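Long-range contacts in protein HIRA (Homo sapiens, PDB 5YJE), which cooperates with ASF1A to promote replication-independent chromatin assembly, its C-terminal part, present here, forming a trimer: residues K40-S45 / P134-H139; A152-W157 / G191-N196; M180-I185 / M195-G200; A202-P207 / A284-S289. One frame throughout, in Å; residues are numbered along the deposited sequence.

Contact 1 (K40-S45 / P134-H139); sequences KLPIPS and PISTLH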
# COMPACT_ATOMS: atom_id res chain seq x y z
N LYS B 40 -21.40 -17.47 -5.02
CA LYS B 40 -20.73 -16.38 -5.72
C LYS B 40 -21.69 -15.22 -5.85
O LYS B 40 -22.90 -15.36 -5.63
CB LYS B 40 -20.24 -16.77 -7.14
CG LYS B 40 -19.24 -17.92 -7.25
CD LYS B 40 -17.96 -17.65 -6.48
CE LYS B 40 -17.00 -18.81 -6.61
NZ LYS B 40 -15.71 -18.63 -5.88
N LEU B 41 -21.14 -14.04 -6.21
CA LEU B 41 -22.03 -12.94 -6.59
C LEU B 41 -22.46 -13.12 -8.04
O LEU B 41 -21.66 -13.57 -8.87
CB LEU B 41 -21.33 -11.60 -6.38
CG LEU B 41 -21.11 -11.29 -4.89
CD1 LEU B 41 -20.67 -9.85 -4.60
CD2 LEU B 41 -22.40 -11.57 -4.19
N PRO B 42 -23.71 -12.82 -8.38
CA PRO B 42 -24.21 -13.13 -9.72
C PRO B 42 -23.76 -12.11 -10.76
O PRO B 42 -23.62 -10.92 -10.48
CB PRO B 42 -25.73 -13.11 -9.55
CG PRO B 42 -25.96 -12.09 -8.45
CD PRO B 42 -24.76 -12.22 -7.53
N ILE B 43 -23.53 -12.60 -11.97
CA ILE B 43 -23.04 -11.79 -13.08
C ILE B 43 -24.22 -11.35 -13.94
O ILE B 43 -25.00 -12.21 -14.39
CB ILE B 43 -22.03 -12.57 -13.92
CG1 ILE B 43 -20.90 -13.11 -13.03
CG2 ILE B 43 -21.49 -11.68 -15.03
CD1 ILE B 43 -20.08 -14.21 -13.69
N PRO B 44 -24.36 -10.05 -14.22
CA PRO B 44 -25.49 -9.60 -15.05
C PRO B 44 -25.53 -10.34 -16.39
O PRO B 44 -24.49 -10.64 -16.99
CB PRO B 44 -25.23 -8.10 -15.23
CG PRO B 44 -24.23 -7.74 -14.16
CD PRO B 44 -23.40 -8.97 -13.98
N SER B 45 -26.75 -10.67 -16.82
CA SER B 45 -26.93 -11.36 -18.09
C SER B 45 -26.64 -10.42 -19.26
O SER B 45 -26.95 -9.22 -19.19
CB SER B 45 -28.35 -11.91 -18.22
OG SER B 45 -28.70 -12.67 -17.08
N PRO B 134 -15.44 -11.74 -13.17
CA PRO B 134 -16.50 -10.94 -13.81
C PRO B 134 -17.20 -10.02 -12.83
O PRO B 134 -17.31 -10.30 -11.63
CB PRO B 134 -17.47 -11.98 -14.38
CG PRO B 134 -16.66 -13.21 -14.56
CD PRO B 134 -15.63 -13.18 -13.42
N ILE B 135 -17.65 -8.88 -13.36
CA ILE B 135 -18.40 -7.92 -12.57
C ILE B 135 -19.69 -8.56 -12.02
O ILE B 135 -20.27 -9.47 -12.62
CB ILE B 135 -18.74 -6.68 -13.41
CG1 ILE B 135 -19.25 -5.54 -12.52
CG2 ILE B 135 -19.76 -7.06 -14.58
CD1 ILE B 135 -18.22 -5.02 -11.52
N SER B 136 -20.12 -8.06 -10.87
CA SER B 136 -21.46 -8.29 -10.35
C SER B 136 -22.22 -6.98 -10.22
O SER B 136 -23.27 -6.83 -10.85
CB SER B 136 -21.41 -9.05 -9.00
OG SER B 136 -22.72 -9.45 -8.59
N THR B 137 -21.71 -6.01 -9.48
CA THR B 137 -22.34 -4.71 -9.38
C THR B 137 -21.30 -3.59 -9.39
O THR B 137 -20.14 -3.79 -9.01
CB THR B 137 -23.21 -4.56 -8.10
OG1 THR B 137 -22.40 -4.85 -6.94
CG2 THR B 137 -24.45 -5.48 -8.16
N LEU B 138 -21.76 -2.42 -9.78
CA LEU B 138 -20.99 -1.19 -9.80
C LEU B 138 -21.72 -0.14 -8.99
O LEU B 138 -22.94 -0.06 -9.00
CB LEU B 138 -20.81 -0.65 -11.25
CG LEU B 138 -19.83 -1.34 -12.19
CD1 LEU B 138 -19.82 -0.70 -13.60
CD2 LEU B 138 -18.41 -1.34 -11.57
N HIS B 139 -20.93 0.70 -8.31
CA HIS B 139 -21.44 1.90 -7.66
C HIS B 139 -20.49 3.05 -7.93
O HIS B 139 -19.28 2.83 -8.08
CB HIS B 139 -21.57 1.72 -6.13
CG HIS B 139 -22.39 0.54 -5.71
ND1 HIS B 139 -22.00 -0.76 -5.94
CD2 HIS B 139 -23.57 0.47 -5.05
CE1 HIS B 139 -22.91 -1.59 -5.46
NE2 HIS B 139 -23.87 -0.87 -4.91
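A classic beta bulge near the start of strand 135-141, with Ser136 and Thr137 both facing Leu148 of the next strand, is where Ser136 meets Pro42 of the proline-rich loop 40-45. The hydroxyl of Ser136 donates to the backbone carbonyl of Pro42, OG to O at 2.6 Å. The donor stands 25° from the carbonyl plane, and the angle at the oxygen is 140°. OG is anti to the Ser136 backbone N (chi1 -171°), which turns it to the loop. The same oxygen receives a CA-H contact from Ser136, CA to O at 3.4 Å, so a single residue approaches it with two groups. Leu41 CB rests on Ser136 OG at 3.4 Å.

Strand 135-141 is an outermost strand of a four-stranded antiparallel sheet, consistent with one blade of a propeller-like domain. The loop joins the end of this blade through a backbone hydrogen bond between Leu41 and Ala150, which is also hydrogen-bonded to Pro134. Farther along, Ile43 and Pro44 pack on Pro134 and on backbone oxygens of 135-136. CD1 of Ile43 touches CB and CG of Pro134, 3.5 Å from CB, while its CG2 sits 3.5 Å from Ile135 O. On the ring of Pro44, CD approaches Ile135 O at 3.4 Å and CG lies 3.6 Å from Ser136 O. Pro44 also packs on Thr98 of strand 96-101, in the preceding sheet.

Contact 2 (A152-W157 / G191-N196); sequences ATLSVW and GIPVMN
In Leu154 chi1 of -174° places CG anti to the backbone N, on the side of Pro193 and Met195 of segment 191-196, and chi2 (161°) then sets the two methyls. Met195 bends at chi2 and again at chi3, and its CE methyl ends up facing Leu154 tip to tip, with Leu154 CD1 3.8 Å from Met195 CE. The side chain of Leu154 also crosses the Pro193 ring obliquely. Both of its methyls bear on one ring atom, Pro193 CB, at 3.9 Å from CD1 and 4.0 Å from CD2, and CD2 reaches Pro193 CG as well, at 3.8 Å.

Each strand belongs to a different four-stranded antiparallel sheet, so this is face-to-face packing between consecutive sheets, consistent with two neighbouring propeller blades. The strand segments approach to 9.9 Å between axes and run 143° apart, and at this spacing side chains of 153-157 meet side chains of 191-196 and the carbonyl of Gly191. Two residues on, Val156 lays CG1 against Gly191 O at 3.4 Å, and CG2 stands 4.3 Å from Pro193 CG. Gly191 has a positive phi, which glycine adopts readily, just ahead of strand 193-196. Met146 of strand 144-149 packs on Leu154, Val156 and Pro193 and widens this apolar layer. On the other face of strand 153-158, Trp157 NE1 donates to Leu209 O of the second subunit, whose Thr211 the ring packs on.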
# COMPACT_ATOMS: atom_id res chain seq x y z
N ALA B 152 -16.66 -12.32 -5.25
CA ALA B 152 -16.94 -11.59 -4.02
C ALA B 152 -15.71 -10.83 -3.51
O ALA B 152 -15.41 -10.81 -2.32
CB ALA B 152 -17.51 -12.51 -2.95
N THR B 153 -14.98 -10.19 -4.43
CA THR B 153 -14.01 -9.17 -4.08
C THR B 153 -14.59 -7.79 -4.35
O THR B 153 -15.48 -7.61 -5.18
CB THR B 153 -12.70 -9.34 -4.86
OG1 THR B 153 -12.98 -9.18 -6.26
CG2 THR B 153 -12.08 -10.70 -4.61
N LEU B 154 -14.04 -6.81 -3.65
CA LEU B 154 -14.53 -5.45 -3.68
C LEU B 154 -13.36 -4.54 -3.97
O LEU B 154 -12.28 -4.70 -3.37
CB LEU B 154 -15.18 -5.09 -2.32
CG LEU B 154 -15.91 -3.75 -2.13
CD1 LEU B 154 -16.83 -3.86 -0.92
CD2 LEU B 154 -15.00 -2.56 -1.97
N SER B 155 -13.54 -3.60 -4.89
CA SER B 155 -12.49 -2.64 -5.22
C SER B 155 -13.08 -1.24 -5.26
O SER B 155 -14.24 -1.04 -5.62
CB SER B 155 -11.83 -2.93 -6.56
OG SER B 155 -11.11 -4.15 -6.56
N VAL B 156 -12.27 -0.28 -4.85
CA VAL B 156 -12.66 1.13 -4.92
C VAL B 156 -11.48 1.90 -5.48
O VAL B 156 -10.34 1.73 -5.03
CB VAL B 156 -13.08 1.71 -3.55
CG1 VAL B 156 -13.52 3.17 -3.71
CG2 VAL B 156 -14.19 0.87 -2.92
N TRP B 157 -11.75 2.71 -6.48
CA TRP B 157 -10.75 3.58 -7.07
C TRP B 157 -11.23 5.01 -6.99
O TRP B 157 -12.42 5.29 -7.16
CB TRP B 157 -10.46 3.20 -8.52
CG TRP B 157 -9.89 1.85 -8.70
CD1 TRP B 157 -8.57 1.49 -8.63
CD2 TRP B 157 -10.61 0.66 -9.05
NE1 TRP B 157 -8.43 0.14 -8.89
CE2 TRP B 157 -9.67 -0.39 -9.16
CE3 TRP B 157 -11.96 0.39 -9.29
CZ2 TRP B 157 -10.03 -1.69 -9.48
CZ3 TRP B 157 -12.33 -0.91 -9.62
CH2 TRP B 157 -11.37 -1.93 -9.71
N GLY B 191 -15.32 7.45 -0.42
CA GLY B 191 -14.94 6.21 -1.08
C GLY B 191 -14.81 5.04 -0.14
O GLY B 191 -14.08 4.08 -0.44
N ILE B 192 -15.49 5.09 1.00
CA ILE B 192 -15.47 4.02 1.99
C ILE B 192 -16.67 3.12 1.74
O ILE B 192 -17.81 3.62 1.66
CB ILE B 192 -15.48 4.60 3.40
CG1 ILE B 192 -14.20 5.44 3.58
CG2 ILE B 192 -15.67 3.50 4.45
CD1 ILE B 192 -13.83 5.71 5.00
N PRO B 193 -16.48 1.81 1.57
CA PRO B 193 -17.62 0.91 1.43
C PRO B 193 -18.17 0.46 2.78
O PRO B 193 -17.43 0.14 3.72
CB PRO B 193 -17.04 -0.28 0.64
CG PRO B 193 -15.58 -0.29 1.00
CD PRO B 193 -15.19 1.11 1.42
N VAL B 194 -19.49 0.44 2.85
CA VAL B 194 -20.25 0.02 4.02
C VAL B 194 -21.23 -1.07 3.59
O VAL B 194 -21.95 -0.91 2.60
CB VAL B 194 -20.99 1.21 4.66
CG1 VAL B 194 -21.65 0.80 5.94
CG2 VAL B 194 -20.01 2.35 4.91
N MET B 195 -21.24 -2.17 4.34
CA MET B 195 -22.12 -3.31 4.15
C MET B 195 -23.02 -3.39 5.38
O MET B 195 -22.55 -3.66 6.49
CB MET B 195 -21.30 -4.59 3.98
CG MET B 195 -20.17 -4.45 2.98
SD MET B 195 -20.68 -4.84 1.29
CE MET B 195 -20.32 -3.31 0.46
N ASN B 196 -24.31 -3.12 5.18
CA ASN B 196 -25.32 -3.25 6.22
C ASN B 196 -26.00 -4.60 6.05
O ASN B 196 -26.74 -4.81 5.07
CB ASN B 196 -26.33 -2.11 6.14
CG ASN B 196 -26.85 -1.71 7.50
OD1 ASN B 196 -26.32 -0.85 8.14
ND2 ASN B 196 -27.85 -2.41 7.98

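Contact 3 (M180-I185 / M195-G200); sequences MTVSQI and MNLSDG
Antiparallel backbone pairing joins Gln184 to Asn196 and Ile185 to Met195 at the open end of the hairpin formed by strands 184-187 and 193-196. Gln184 and Asn196 are the hydrogen-bonded pair: Gln184 N donates to Asn196 O at 3.1 Å, and Asn196 N returns a bond to Gln184 O at 2.9 Å. Both are nearly straight, with 165° at the hydrogen. Ser183 and Gln184 both face Asn196, a classic beta bulge at this pair, and Asn196 O also takes a weak bond from Ser183 N at 2.9 Å.

On the face carrying Ile185 and Met195, the non-hydrogen-bonded pair, the two side chains run side by side. Ile185 CG2 is 3.6 Å from Met195 CE, and CG1 is 4.0 Å from Met195 SD. Beyond the strand ends Val182 CG2 meets Leu197 CD2 at 3.7 Å. Leu197 then opens the type I turn to Gly200, which leads into strand 201-206. Helix 172-175 covers this end, Leu175 against Val182 and Ile174 against Met195 and Leu197, while Ile185 packs on Met146 and Leu148 of strand 144-149 in the preceding sheet.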
# COMPACT_ATOMS: atom_id res chain seq x y z
N MET B 180 -26.43 -15.11 3.69
CA MET B 180 -26.05 -15.00 2.29
C MET B 180 -26.45 -13.69 1.63
O MET B 180 -26.45 -13.62 0.41
CB MET B 180 -26.62 -16.12 1.38
CG MET B 180 -26.97 -17.48 1.98
SD MET B 180 -28.47 -18.20 1.19
CE MET B 180 -28.13 -18.15 -0.58
N THR B 181 -26.84 -12.66 2.38
CA THR B 181 -27.28 -11.42 1.76
C THR B 181 -26.61 -10.24 2.43
O THR B 181 -25.98 -10.36 3.48
CB THR B 181 -28.81 -11.20 1.78
OG1 THR B 181 -29.24 -10.92 3.11
CG2 THR B 181 -29.57 -12.39 1.21
N VAL B 182 -26.74 -9.09 1.77
CA VAL B 182 -26.33 -7.79 2.30
C VAL B 182 -27.47 -6.84 1.99
O VAL B 182 -27.74 -6.56 0.82
CB VAL B 182 -25.03 -7.28 1.68
CG1 VAL B 182 -24.75 -5.84 2.16
CG2 VAL B 182 -23.86 -8.20 2.02
N SER B 183 -28.11 -6.31 3.04
CA SER B 183 -29.34 -5.55 2.88
C SER B 183 -29.08 -4.23 2.18
O SER B 183 -29.83 -3.83 1.29
CB SER B 183 -29.99 -5.28 4.25
OG SER B 183 -29.85 -6.39 5.12
N GLN B 184 -28.03 -3.52 2.60
CA GLN B 184 -27.70 -2.26 1.94
C GLN B 184 -26.19 -2.15 1.76
O GLN B 184 -25.41 -2.69 2.55
CB GLN B 184 -28.21 -1.04 2.72
CG GLN B 184 -29.73 -0.81 2.62
CD GLN B 184 -30.50 -1.41 3.80
OE1 GLN B 184 -30.01 -1.45 4.93
NE2 GLN B 184 -31.71 -1.88 3.53
N ILE B 185 -25.82 -1.42 0.71
CA ILE B 185 -24.43 -1.16 0.35
C ILE B 185 -24.29 0.34 0.13
O ILE B 185 -24.97 0.90 -0.74
CB ILE B 185 -24.01 -1.92 -0.91
CG1 ILE B 185 -23.89 -3.42 -0.61
CG2 ILE B 185 -22.67 -1.38 -1.41
CD1 ILE B 185 -23.36 -4.24 -1.77
N MET B 195 -21.24 -2.17 4.34
CA MET B 195 -22.12 -3.31 4.15
C MET B 195 -23.02 -3.39 5.38
O MET B 195 -22.55 -3.66 6.49
CB MET B 195 -21.30 -4.59 3.98
CG MET B 195 -20.17 -4.45 2.98
SD MET B 195 -20.68 -4.84 1.29
CE MET B 195 -20.32 -3.31 0.46
N ASN B 196 -24.31 -3.12 5.18
CA ASN B 196 -25.32 -3.25 6.22
C ASN B 196 -26.00 -4.60 6.05
O ASN B 196 -26.74 -4.81 5.07
CB ASN B 196 -26.33 -2.11 6.14
CG ASN B 196 -26.85 -1.71 7.50
OD1 ASN B 196 -26.32 -0.85 8.14
ND2 ASN B 196 -27.85 -2.41 7.98
N LEU B 197 -25.74 -5.52 6.98
CA LEU B 197 -26.26 -6.88 6.98
C LEU B 197 -27.63 -6.95 7.66
O LEU B 197 -28.01 -6.11 8.50
CB LEU B 197 -25.30 -7.83 7.70
CG LEU B 197 -23.84 -7.90 7.22
CD1 LEU B 197 -23.09 -9.02 7.94
CD2 LEU B 197 -23.75 -8.10 5.73
N SER B 198 -28.38 -8.01 7.31
CA SER B 198 -29.73 -8.16 7.83
C SER B 198 -29.75 -8.46 9.33
O SER B 198 -30.76 -8.17 9.98
CB SER B 198 -30.47 -9.27 7.07
OG SER B 198 -29.92 -10.54 7.37
N ASP B 199 -28.67 -8.99 9.89
CA ASP B 199 -28.62 -9.23 11.33
C ASP B 199 -28.39 -7.95 12.14
O ASP B 199 -28.21 -8.03 13.36
CB ASP B 199 -27.55 -10.28 11.64
CG ASP B 199 -26.13 -9.75 11.52
OD1 ASP B 199 -25.93 -8.67 10.92
OD2 ASP B 199 -25.20 -10.43 12.00
N GLY B 200 -28.40 -6.78 11.51
CA GLY B 200 -28.14 -5.54 12.23
C GLY B 200 -26.69 -5.09 12.23
O GLY B 200 -26.41 -3.95 12.61

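Contact 4 (A202-P207 / A284-S289); sequences AYCFNP and ALTLQS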
# COMPACT_ATOMS: atom_id res chain seq x y z
N ALA B 202 -23.21 -3.79 10.67
CA ALA B 202 -22.66 -3.04 9.56
C ALA B 202 -21.14 -3.02 9.65
O ALA B 202 -20.57 -2.74 10.72
CB ALA B 202 -23.21 -1.62 9.55
N TYR B 203 -20.49 -3.35 8.54
CA TYR B 203 -19.04 -3.34 8.45
C TYR B 203 -18.65 -2.35 7.38
O TYR B 203 -19.22 -2.34 6.29
CB TYR B 203 -18.48 -4.72 8.08
CG TYR B 203 -18.79 -5.81 9.06
CD1 TYR B 203 -19.97 -6.56 8.98
CD2 TYR B 203 -17.89 -6.11 10.08
CE1 TYR B 203 -20.23 -7.57 9.89
CE2 TYR B 203 -18.13 -7.10 10.98
CZ TYR B 203 -19.29 -7.83 10.90
OH TYR B 203 -19.48 -8.81 11.84
N CYS B 204 -17.67 -1.51 7.67
CA CYS B 204 -17.12 -0.66 6.65
C CYS B 204 -15.65 -1.02 6.50
O CYS B 204 -15.04 -1.58 7.42
CB CYS B 204 -17.31 0.81 7.02
SG CYS B 204 -16.03 1.39 8.09
N PHE B 205 -15.10 -0.75 5.31
CA PHE B 205 -13.69 -1.01 5.07
C PHE B 205 -12.91 0.30 5.24
O PHE B 205 -13.19 1.29 4.57
CB PHE B 205 -13.43 -1.60 3.68
CG PHE B 205 -12.03 -2.14 3.54
CD1 PHE B 205 -11.74 -3.43 3.90
CD2 PHE B 205 -11.00 -1.31 3.12
CE1 PHE B 205 -10.42 -3.92 3.82
CE2 PHE B 205 -9.71 -1.79 3.03
CZ PHE B 205 -9.42 -3.09 3.39
N ASN B 206 -11.94 0.29 6.15
CA ASN B 206 -11.12 1.47 6.34
C ASN B 206 -9.90 1.35 5.45
O ASN B 206 -9.17 0.35 5.54
CB ASN B 206 -10.71 1.63 7.79
CG ASN B 206 -10.05 2.98 8.05
OD1 ASN B 206 -8.84 3.06 8.28
ND2 ASN B 206 -10.83 4.06 7.96
N PRO B 207 -9.65 2.31 4.55
CA PRO B 207 -8.52 2.14 3.61
C PRO B 207 -7.16 2.30 4.28
O PRO B 207 -6.22 1.58 3.92
CB PRO B 207 -8.78 3.20 2.54
CG PRO B 207 -10.24 3.53 2.65
CD PRO B 207 -10.53 3.42 4.15
N ALA B 284 -17.34 6.92 13.83
CA ALA B 284 -17.36 8.10 12.99
C ALA B 284 -15.98 8.35 12.38
O ALA B 284 -15.88 8.69 11.20
CB ALA B 284 -17.85 9.31 13.79
N LEU B 285 -14.92 8.15 13.16
CA LEU B 285 -13.55 8.24 12.64
C LEU B 285 -13.29 7.21 11.53
O LEU B 285 -12.76 7.54 10.47
CB LEU B 285 -12.57 8.07 13.79
CG LEU B 285 -11.07 8.06 13.48
CD1 LEU B 285 -10.65 9.40 12.93
CD2 LEU B 285 -10.33 7.79 14.75
N THR B 286 -13.66 5.95 11.78
CA THR B 286 -13.51 4.88 10.80
C THR B 286 -14.22 5.20 9.48
O THR B 286 -13.70 4.93 8.39
CB THR B 286 -14.05 3.58 11.39
OG1 THR B 286 -13.29 3.22 12.54
CG2 THR B 286 -13.95 2.46 10.39
N LEU B 287 -15.43 5.75 9.57
CA LEU B 287 -16.19 6.20 8.42
C LEU B 287 -15.63 7.48 7.81
O LEU B 287 -16.09 7.88 6.73
CB LEU B 287 -17.66 6.41 8.81
CG LEU B 287 -18.67 5.27 8.69
CD1 LEU B 287 -18.87 4.83 7.24
CD2 LEU B 287 -18.22 4.09 9.52
N GLN B 288 -14.67 8.13 8.48
CA GLN B 288 -14.17 9.43 8.05
C GLN B 288 -15.32 10.42 7.83
O GLN B 288 -15.32 11.19 6.87
CB GLN B 288 -13.31 9.31 6.79
CG GLN B 288 -12.15 8.35 6.91
CD GLN B 288 -11.35 8.21 5.61
OE1 GLN B 288 -11.48 9.03 4.69
NE2 GLN B 288 -10.55 7.15 5.53
N SER B 289 -16.29 10.39 8.73
CA SER B 289 -17.45 11.28 8.67
C SER B 289 -17.23 12.44 9.64
O SER B 289 -17.49 12.31 10.84
CB SER B 289 -18.72 10.50 9.00
OG SER B 289 -19.77 11.37 9.37
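The polar link runs from Asn206 to the backbone of Thr286, with ND2 donating to Thr286 O at 3.0 Å. The amide nitrogen sits in the carbonyl plane on a lone pair, but the bond is bent, 137° at the hydrogen, and the acceptor is 18° out of the Asn206 amide plane. With chi1 at -171°, CG of Asn206 lies anti to the backbone N, on the helix side. The other end of its amide, OD1, accepts from Leu209 N, so both ends are held. Thr286 OG1 is hydrogen-bonded to Ala282 O and to Ser127 OG of the third subunit.

Apolar contact centres on Cys204, whose SG lies close to Thr286 CG2 at 3.3 Å and against Leu287 CD2 at 3.8 Å.

Separately, toward the strand end, Pro207 and the extended Gln288 meet tip to tip in a van der Waals approach, Pro207 CD to Gln288 NE2 at 4.0 Å.

Backbone bonds shape the helical side: Ser289 N to Ala284 O at 3.0 Å and Gln288 N to Leu285 O at 2.8 Å. With Gln288 at positive phi they form the Schellman motif that ends helix 266-286 over strand 201-206, and Ser289 follows at once as N-cap of helix 290-307.

Overall arrangement
The contacts follow the chain from its N-terminal loop through two consecutive four-stranded sheets to the helical part. Contact 1 fastens loop 40-45 to the first of these sheets, and contact 2, about 14 Å away between centres, packs that sheet on the next. Contacts 2 and 3 share Met195 and Asn196, their centres about 13 Å apart, while contact 4 lies on the adjoining strand 201-206, about 11 Å from contact 2. Contacts 1 and 4 are the widest pair, about 24 Å between centres, and do not touch. Sheet edge, sheet interface, hairpin and helix end thus form a continuous path. At contacts 2 and 4 this path borders other subunits of the trimer.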